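PDB 2VUP: glutathione peroxidase-like protein from Trypanosoma brucei, which probably reduces hydroperoxides as a tryparedoxin-dependent peroxidase of the glutathione peroxidase family. Local coordinates for residues S26-F31 with S49-Y54. Numbering follows the deposited sequence.
Sequences SSIFDF and SPLLIY
A single methyl group, CD1 of Ile28, makes two of the three closest approaches in this contact: it lies 4.0 Å from CD2 of Leu51 and 4.1 Å from CD1 of Ile53, meeting both side chains tip to tip. The backbones stay well apart, with the CA atoms of Ile28 and Leu51 separated by 10.3 Å, and the two segments bury just 123 Å² between them. Ile28 reaches across because its CG1 sits between the backbone N and the carbonyl carbon (chi1 66°) while chi2, at 156°, extends the chain. That branch is covered from within its own loop, since CG1 stands 3.8 Å over the centre of the Phe29 ring. Phe29 itself adds a looser touch, its CZ lying 4.5 Å from CD1 of Leu51, which approaches the ring obliquely. Within the loop, Ser27 and Phe29 form an ST turn, Phe29 N donating to Ser27 OG at 3.2 Å with a bent N-H...O angle of 141°. Leu51 and Ile53 point toward the loop, while Tyr54 packs against helix 173-185. Together with Leu131 and Tyr132 of helix 130-138, the loop packs against part of one face of the central mixed sheet, at strand 51-56, in the thioredoxin fold of the glutathione peroxidase family.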
ATOM      1  N   SER A  26       6.895  13.791  -9.577  1.00 36.32           N
ATOM      2  CA  SER A  26       8.112  13.018  -9.807  1.00 35.62           C
ATOM      3  C   SER A  26       8.299  11.880  -8.804  1.00 34.82           C
ATOM      4  O   SER A  26       9.139  11.004  -9.006  1.00 35.01           O
ATOM      5  CB  SER A  26       9.335  13.942  -9.824  1.00 35.66           C
ATOM      6  OG  SER A  26       9.514  14.582  -8.572  1.00 36.28           O
ATOM      7  N   SER A  27       7.520  11.905  -7.725  1.00 33.88           N
ATOM      8  CA  SER A  27       7.547  10.852  -6.713  1.00 32.65           C
ATOM      9  C   SER A  27       6.269  10.835  -5.877  1.00 32.12           C
ATOM     10  O   SER A  27       5.387  11.685  -6.043  1.00 31.80           O
ATOM     11  CB  SER A  27       8.768  10.998  -5.795  1.00 32.66           C
ATOM     12  OG  SER A  27       8.644  12.118  -4.939  1.00 32.17           O
ATOM     13  N   ILE A  28       6.184   9.858  -4.977  1.00 31.17           N
ATOM     14  CA  ILE A  28       5.063   9.762  -4.046  1.00 30.67           C
ATOM     15  C   ILE A  28       5.122  10.862  -2.978  1.00 30.32           C
ATOM     16  O   ILE A  28       4.110  11.192  -2.356  1.00 29.96           O
ATOM     17  CB  ILE A  28       4.954   8.344  -3.398  1.00 30.61           C
ATOM     18  CG1 ILE A  28       6.151   8.043  -2.485  1.00 29.94           C
ATOM     19  CG2 ILE A  28       4.767   7.261  -4.490  1.00 30.27           C
ATOM     20  CD1 ILE A  28       5.871   7.002  -1.418  1.00 28.77           C
ATOM     21  N   PHE A  29       6.306  11.449  -2.803  1.00 29.79           N
ATOM     22  CA  PHE A  29       6.529  12.472  -1.783  1.00 29.25           C
ATOM     23  C   PHE A  29       5.998  13.852  -2.167  1.00 28.68           C
ATOM     24  O   PHE A  29       6.042  14.782  -1.367  1.00 28.56           O
ATOM     25  CB  PHE A  29       8.011  12.515  -1.393  1.00 29.56           C
ATOM     26  CG  PHE A  29       8.572  11.161  -1.063  1.00 29.62           C
ATOM     27  CD1 PHE A  29       8.135  10.471   0.069  1.00 29.80           C
ATOM     28  CD2 PHE A  29       9.497  10.554  -1.905  1.00 29.86           C
ATOM     29  CE1 PHE A  29       8.633   9.206   0.371  1.00 29.41           C
ATOM     30  CE2 PHE A  29      10.006   9.294  -1.609  1.00 28.84           C
ATOM     31  CZ  PHE A  29       9.567   8.615  -0.475  1.00 29.55           C
ATOM     32  N   ASP A  30       5.474  13.968  -3.380  1.00 28.14           N
ATOM     33  CA  ASP A  30       4.770  15.173  -3.800  1.00 27.91           C
ATOM     34  C   ASP A  30       3.293  15.155  -3.369  1.00 27.18           C
ATOM     35  O   ASP A  30       2.525  16.045  -3.724  1.00 27.32           O
ATOM     36  CB  ASP A  30       4.900  15.358  -5.316  1.00 28.34           C
ATOM     37  CG  ASP A  30       6.339  15.636  -5.757  1.00 29.33           C
ATOM     38  OD1 ASP A  30       7.233  15.790  -4.893  1.00 30.54           O
ATOM     39  OD2 ASP A  30       6.575  15.691  -6.978  1.00 30.06           O
ATOM     40  N   PHE A  31       2.909  14.144  -2.593  1.00 26.10           N
ATOM     41  CA  PHE A  31       1.515  13.974  -2.173  1.00 25.11           C
ATOM     42  C   PHE A  31       1.335  13.969  -0.659  1.00 24.77           C
ATOM     43  O   PHE A  31       2.234  13.573   0.085  1.00 24.36           O
ATOM     44  CB  PHE A  31       0.907  12.716  -2.809  1.00 24.50           C
ATOM     45  CG  PHE A  31       0.929  12.744  -4.304  1.00 23.49           C
ATOM     46  CD1 PHE A  31      -0.062  13.418  -5.011  1.00 22.23           C
ATOM     47  CD2 PHE A  31       1.964  12.134  -5.010  1.00 22.52           C
ATOM     48  CE1 PHE A  31      -0.035  13.475  -6.399  1.00 21.45           C
ATOM     49  CE2 PHE A  31       1.998  12.179  -6.402  1.00 22.53           C
ATOM     50  CZ  PHE A  31       0.990  12.855  -7.097  1.00 22.83           C
ATOM     51  N   SER A  49      14.570   4.935   0.787  1.00 31.15           N
ATOM     52  CA  SER A  49      14.432   3.475   0.773  1.00 30.38           C
ATOM     53  C   SER A  49      13.083   3.024   0.191  1.00 29.56           C
ATOM     54  O   SER A  49      12.124   3.806   0.180  1.00 29.46           O
ATOM     55  CB  SER A  49      14.673   2.868   2.165  1.00 30.47           C
ATOM     56  OG  SER A  49      14.339   3.767   3.198  1.00 31.42           O
ATOM     57  N   PRO A  50      13.014   1.775  -0.325  1.00 28.59           N
ATOM     58  CA  PRO A  50      11.783   1.279  -0.947  1.00 27.79           C
ATOM     59  C   PRO A  50      10.618   1.032   0.014  1.00 26.61           C
ATOM     60  O   PRO A  50      10.830   0.770   1.202  1.00 26.70           O
ATOM     61  CB  PRO A  50      12.225  -0.035  -1.607  1.00 27.88           C
ATOM     62  CG  PRO A  50      13.400  -0.473  -0.843  1.00 28.24           C
ATOM     63  CD  PRO A  50      14.099   0.778  -0.400  1.00 28.75           C
ATOM     64  N   LEU A  51       9.402   1.125  -0.520  1.00 25.35           N
ATOM     65  CA  LEU A  51       8.163   0.870   0.229  1.00 24.25           C
ATOM     66  C   LEU A  51       7.220  -0.015  -0.585  1.00 22.93           C
ATOM     67  O   LEU A  51       7.307  -0.061  -1.819  1.00 23.04           O
ATOM     68  CB  LEU A  51       7.394   2.172   0.518  1.00 24.16           C
ATOM     69  CG  LEU A  51       7.958   3.511   0.982  1.00 24.96           C
ATOM     70  CD1 LEU A  51       8.743   4.214  -0.111  1.00 23.89           C
ATOM     71  CD2 LEU A  51       6.779   4.394   1.444  1.00 24.62           C
ATOM     72  N   LEU A  52       6.300  -0.678   0.114  1.00 21.11           N
ATOM     73  CA  LEU A  52       5.183  -1.362  -0.525  1.00 19.71           C
ATOM     74  C   LEU A  52       3.853  -0.785  -0.027  1.00 18.70           C
ATOM     75  O   LEU A  52       3.569  -0.801   1.166  1.00 18.87           O
ATOM     76  CB  LEU A  52       5.261  -2.877  -0.291  1.00 19.64           C
ATOM     77  CG  LEU A  52       4.290  -3.814  -1.024  1.00 19.20           C
ATOM     78  CD1 LEU A  52       4.532  -3.835  -2.526  1.00 17.45           C
ATOM     79  CD2 LEU A  52       4.418  -5.216  -0.448  1.00 19.14           C
ATOM     80  N   ILE A  53       3.052  -0.259  -0.947  1.00 17.60           N
ATOM     81  CA  ILE A  53       1.776   0.367  -0.584  1.00 16.14           C
ATOM     82  C   ILE A  53       0.571  -0.466  -1.028  1.00 16.01           C
ATOM     83  O   ILE A  53       0.357  -0.657  -2.224  1.00 15.56           O
ATOM     84  CB  ILE A  53       1.662   1.815  -1.146  1.00 15.93           C
ATOM     85  CG1 ILE A  53       2.853   2.665  -0.669  1.00 15.14           C
ATOM     86  CG2 ILE A  53       0.313   2.426  -0.746  1.00 13.92           C
ATOM     87  CD1 ILE A  53       2.991   4.023  -1.347  1.00 15.29           C
ATOM     88  N   TYR A  54      -0.197  -0.946  -0.049  1.00 15.88           N
ATOM     89  CA  TYR A  54      -1.455  -1.678  -0.275  1.00 15.75           C
ATOM     90  C   TYR A  54      -2.689  -0.780  -0.135  1.00 15.74           C
ATOM     91  O   TYR A  54      -2.721   0.145   0.695  1.00 15.63           O
ATOM     92  CB  TYR A  54      -1.608  -2.806   0.752  1.00 15.82           C
ATOM     93  CG  TYR A  54      -0.787  -4.060   0.508  1.00 16.27           C
ATOM     94  CD1 TYR A  54      -1.358  -5.182  -0.088  1.00 16.29           C
ATOM     95  CD2 TYR A  54       0.553  -4.131   0.895  1.00 17.54           C
ATOM     96  CE1 TYR A  54      -0.614  -6.347  -0.316  1.00 16.91           C
ATOM     97  CE2 TYR A  54       1.308  -5.293   0.685  1.00 17.49           C
ATOM     98  CZ  TYR A  54       0.719  -6.392   0.079  1.00 17.42           C
ATOM     99  OH  TYR A  54       1.464  -7.530  -0.137  1.00 17.28           O
TER